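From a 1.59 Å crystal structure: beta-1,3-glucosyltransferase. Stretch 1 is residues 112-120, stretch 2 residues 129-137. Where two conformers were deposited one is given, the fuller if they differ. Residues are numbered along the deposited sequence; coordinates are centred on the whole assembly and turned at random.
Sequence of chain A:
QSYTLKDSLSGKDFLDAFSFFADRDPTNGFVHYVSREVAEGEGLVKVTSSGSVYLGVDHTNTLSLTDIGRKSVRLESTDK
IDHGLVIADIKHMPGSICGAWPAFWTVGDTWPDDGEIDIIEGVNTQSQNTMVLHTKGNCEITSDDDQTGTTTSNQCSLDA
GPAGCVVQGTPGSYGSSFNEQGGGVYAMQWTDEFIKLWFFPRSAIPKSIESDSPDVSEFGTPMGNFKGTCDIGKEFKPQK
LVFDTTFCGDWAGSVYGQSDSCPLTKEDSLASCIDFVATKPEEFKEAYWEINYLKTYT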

# COMPACT_ATOMS: atom_id res chain seq x y z
N PRO A 112 -11.79 8.04 7.84
CA PRO A 112 -11.85 6.63 7.41
C PRO A 112 -13.27 6.12 7.19
O PRO A 112 -13.47 4.95 6.87
CB PRO A 112 -11.27 5.90 8.61
CG PRO A 112 -11.75 6.71 9.78
CD PRO A 112 -11.65 8.15 9.31
N ASP A 113 -14.25 7.00 7.34
CA ASP A 113 -15.61 6.51 7.52
C ASP A 113 -16.42 6.21 6.26
O ASP A 113 -17.61 5.88 6.34
CB ASP A 113 -16.35 7.43 8.50
CG ASP A 113 -15.69 7.43 9.87
OD1 ASP A 113 -15.81 6.40 10.58
OD2 ASP A 113 -15.03 8.43 10.24
N ASP A 114 -15.78 6.29 5.10
CA ASP A 114 -16.37 5.77 3.86
C ASP A 114 -15.79 4.41 3.53
O ASP A 114 -16.16 3.79 2.52
CB ASP A 114 -16.11 6.74 2.70
CG ASP A 114 -17.23 7.74 2.53
OD1 ASP A 114 -18.29 7.56 3.15
OD2 ASP A 114 -17.04 8.70 1.75
N GLY A 115 -14.87 3.94 4.37
CA GLY A 115 -14.17 2.69 4.11
C GLY A 115 -12.99 2.88 3.17
O GLY A 115 -12.69 4.01 2.76
N GLU A 116 -12.33 1.79 2.83
CA GLU A 116 -11.13 1.85 1.98
C GLU A 116 -10.74 0.45 1.51
O GLU A 116 -11.17 -0.56 2.08
CB GLU A 116 -9.96 2.47 2.75
CG GLU A 116 -9.42 1.59 3.87
CD GLU A 116 -8.50 2.34 4.81
OE1 GLU A 116 -7.26 2.18 4.71
OE2 GLU A 116 -9.01 3.09 5.65
N ILE A 117 -9.93 0.41 0.45
CA ILE A 117 -9.36 -0.84 -0.04
C ILE A 117 -7.85 -0.77 0.14
O ILE A 117 -7.20 0.08 -0.45
CB ILE A 117 -9.66 -1.04 -1.54
CG1 ILE A 117 -11.17 -1.06 -1.80
CG2 ILE A 117 -9.01 -2.33 -2.04
CD1 ILE A 117 -11.50 -0.76 -3.25
N ASP A 118 -7.29 -1.65 0.97
CA ASP A 118 -5.84 -1.64 1.19
C ASP A 118 -5.23 -2.79 0.43
O ASP A 118 -5.43 -3.96 0.79
CB ASP A 118 -5.51 -1.77 2.69
CG ASP A 118 -6.17 -0.69 3.53
OD1 ASP A 118 -6.28 0.45 3.04
OD2 ASP A 118 -6.58 -0.98 4.66
N ILE A 119 -4.51 -2.47 -0.65
CA ILE A 119 -3.98 -3.49 -1.56
C ILE A 119 -2.64 -4.05 -1.07
O ILE A 119 -2.46 -5.28 -1.02
CB ILE A 119 -3.82 -2.92 -2.98
CG1 ILE A 119 -5.19 -2.44 -3.49
CG2 ILE A 119 -3.25 -3.98 -3.92
CD1 ILE A 119 -5.08 -1.65 -4.80
N ILE A 120 -1.73 -3.15 -0.73
CA ILE A 120 -0.48 -3.49 -0.06
C ILE A 120 -0.45 -2.70 1.24
O ILE A 120 -0.60 -1.48 1.23
CB ILE A 120 0.76 -3.10 -0.88
CG1 ILE A 120 0.71 -3.73 -2.27
CG2 ILE A 120 2.03 -3.53 -0.14
CD1 ILE A 120 1.81 -3.21 -3.20
N ASN A 129 2.25 -9.76 2.97
CA ASN A 129 1.29 -8.66 2.79
C ASN A 129 0.01 -8.86 3.58
O ASN A 129 -0.41 -9.99 3.81
CB ASN A 129 0.94 -8.52 1.30
CG ASN A 129 0.13 -7.26 1.00
OD1 ASN A 129 0.28 -6.23 1.68
ND2 ASN A 129 -0.72 -7.33 -0.01
N THR A 130 -0.59 -7.76 4.01
CA THR A 130 -1.94 -7.83 4.55
C THR A 130 -2.87 -6.98 3.72
O THR A 130 -2.74 -5.76 3.62
CB THR A 130 -2.06 -7.47 6.06
OG1 THR A 130 -1.44 -6.20 6.31
CG2 THR A 130 -1.40 -8.53 6.92
N MET A 131 -3.80 -7.66 3.07
CA MET A 131 -4.83 -7.00 2.26
C MET A 131 -6.01 -6.77 3.18
O MET A 131 -6.41 -7.68 3.91
CB MET A 131 -5.24 -7.91 1.10
CG MET A 131 -4.10 -8.16 0.10
SD MET A 131 -4.41 -9.58 -0.96
CE MET A 131 -4.10 -10.90 0.21
N VAL A 132 -6.57 -5.56 3.17
CA VAL A 132 -7.66 -5.23 4.09
C VAL A 132 -8.74 -4.44 3.36
O VAL A 132 -8.42 -3.53 2.59
CB VAL A 132 -7.16 -4.34 5.25
CG1 VAL A 132 -8.26 -4.19 6.32
CG2 VAL A 132 -5.90 -4.89 5.89
N LEU A 133 -10.00 -4.78 3.59
CA LEU A 133 -11.09 -3.88 3.21
C LEU A 133 -11.79 -3.39 4.47
O LEU A 133 -11.89 -4.12 5.46
CB LEU A 133 -12.11 -4.57 2.30
CG LEU A 133 -11.94 -4.38 0.79
CD1 LEU A 133 -10.58 -4.86 0.29
CD2 LEU A 133 -13.07 -5.08 0.03
N HIS A 134 -12.26 -2.15 4.43
CA HIS A 134 -13.17 -1.62 5.44
C HIS A 134 -14.37 -1.11 4.67
O HIS A 134 -14.20 -0.35 3.72
CB HIS A 134 -12.53 -0.46 6.21
CG HIS A 134 -11.28 -0.82 6.95
ND1 HIS A 134 -11.28 -1.36 8.21
CD2 HIS A 134 -9.97 -0.69 6.60
CE1 HIS A 134 -10.04 -1.56 8.61
NE2 HIS A 134 -9.23 -1.16 7.65
N THR A 135 -15.56 -1.53 5.07
CA THR A 135 -16.78 -1.14 4.36
C THR A 135 -17.75 -0.45 5.29
O THR A 135 -17.72 -0.68 6.50
CB THR A 135 -17.49 -2.36 3.73
OG1 THR A 135 -17.84 -3.31 4.76
CG2 THR A 135 -16.61 -3.06 2.70
N LYS A 136 -18.64 0.38 4.74
CA LYS A 136 -19.72 0.96 5.55
C LYS A 136 -20.78 -0.09 5.89
O LYS A 136 -21.26 -0.16 7.03
CB LYS A 136 -20.38 2.15 4.84
CG LYS A 136 -19.50 3.38 4.67
CD LYS A 136 -20.07 4.36 3.64
CE LYS A 136 -21.10 5.31 4.25
NZ LYS A 136 -21.69 6.27 3.27
N GLY A 137 -21.15 -0.91 4.91
CA GLY A 137 -22.20 -1.90 5.09
C GLY A 137 -21.74 -3.20 5.72
O GLY A 137 -20.54 -3.47 5.79
O HOH W 1 -17.69 1.41 2.35
O HOH W 2 -20.05 7.58 1.23
O HOH W 3 -6.41 -0.97 7.26

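This contact is a short antiparallel β-pairing, stitched by backbone hydrogen bonds, with an acidic cluster and a histidine on one face, aliphatic packing on the other, and a polar clasp at each end. The strands around 116-118 and 130-134 run at 174° to each other, 4.8 Å apart at closest approach. Glu116 N donates to His134 O and His134 N to Glu116 O, both at 3.0 Å; two residues along, Asp118 N reaches Val132 O at 2.7 Å and Val132 N returns to Asp118 O at 3.1 Å. The same carbonyls also take CA-H contacts, from Leu133 CA to Glu116 O at 3.5 Å and from Met131 CA to Asp118 O at 3.4 Å.

Between these pairs, Ile117 and Leu133 form the non-hydrogen-bonded pair and turn to the other face, where Ile117 CG2 meets Leu133 CD1 at 3.8 Å. Branched aliphatic chains suit this buried site, filling space without asking for a polar partner.

The face bearing Glu116, Asp118, Val132 and His134 follows a different rule: polar side chains are packed side by side, with Glu116 and Asp118 buried and His134 partly exposed. Glu116 OE1 lies 2.6 Å from Asp118 OD1, so close that one acid probably holds a proton. The His134 ring presents its edge to this pair, with His134 CD2 3.6 Å from Glu116 CG and 3.9 Å from Asp118 OD2. Water 3 completes the link, donating to Asp118 OD2 at 2.6 Å and lying 2.9 Å from His134 NE2. Val132 supplies the apolar neighbour, its CB 3.5 Å from Asp118 OD2.

Before the strand, a type I turn from Pro112 to Gly115 closes with Gly115 N bonded to Pro112 O at 3.0 Å. Gly115 is required twice over: its backbone angles would jam a CB against the preceding carbonyl, and that CB would also fall 2.2 Å from His134 O.

Lys136 fastens this end at the exposed margin. Its NZ makes a long salt bridge to Asp114 OD1, at 3.6 Å, reinforced by water 2, which accepts from Lys136 NZ at 2.9 Å and donates to Asp114 OD1 at 2.6 Å. Water 1 joins the backbones, accepting from Lys136 N and donating to Asp114 O, each at 2.8 Å.

At the far end, where stretch 1 turns a corner at Ile119 and Ile120, a side chain takes over from the backbone: Asn129 ND2 donates to Ile119 O at 2.9 Å. The amide suits this buried place because it offers a donor without a charge.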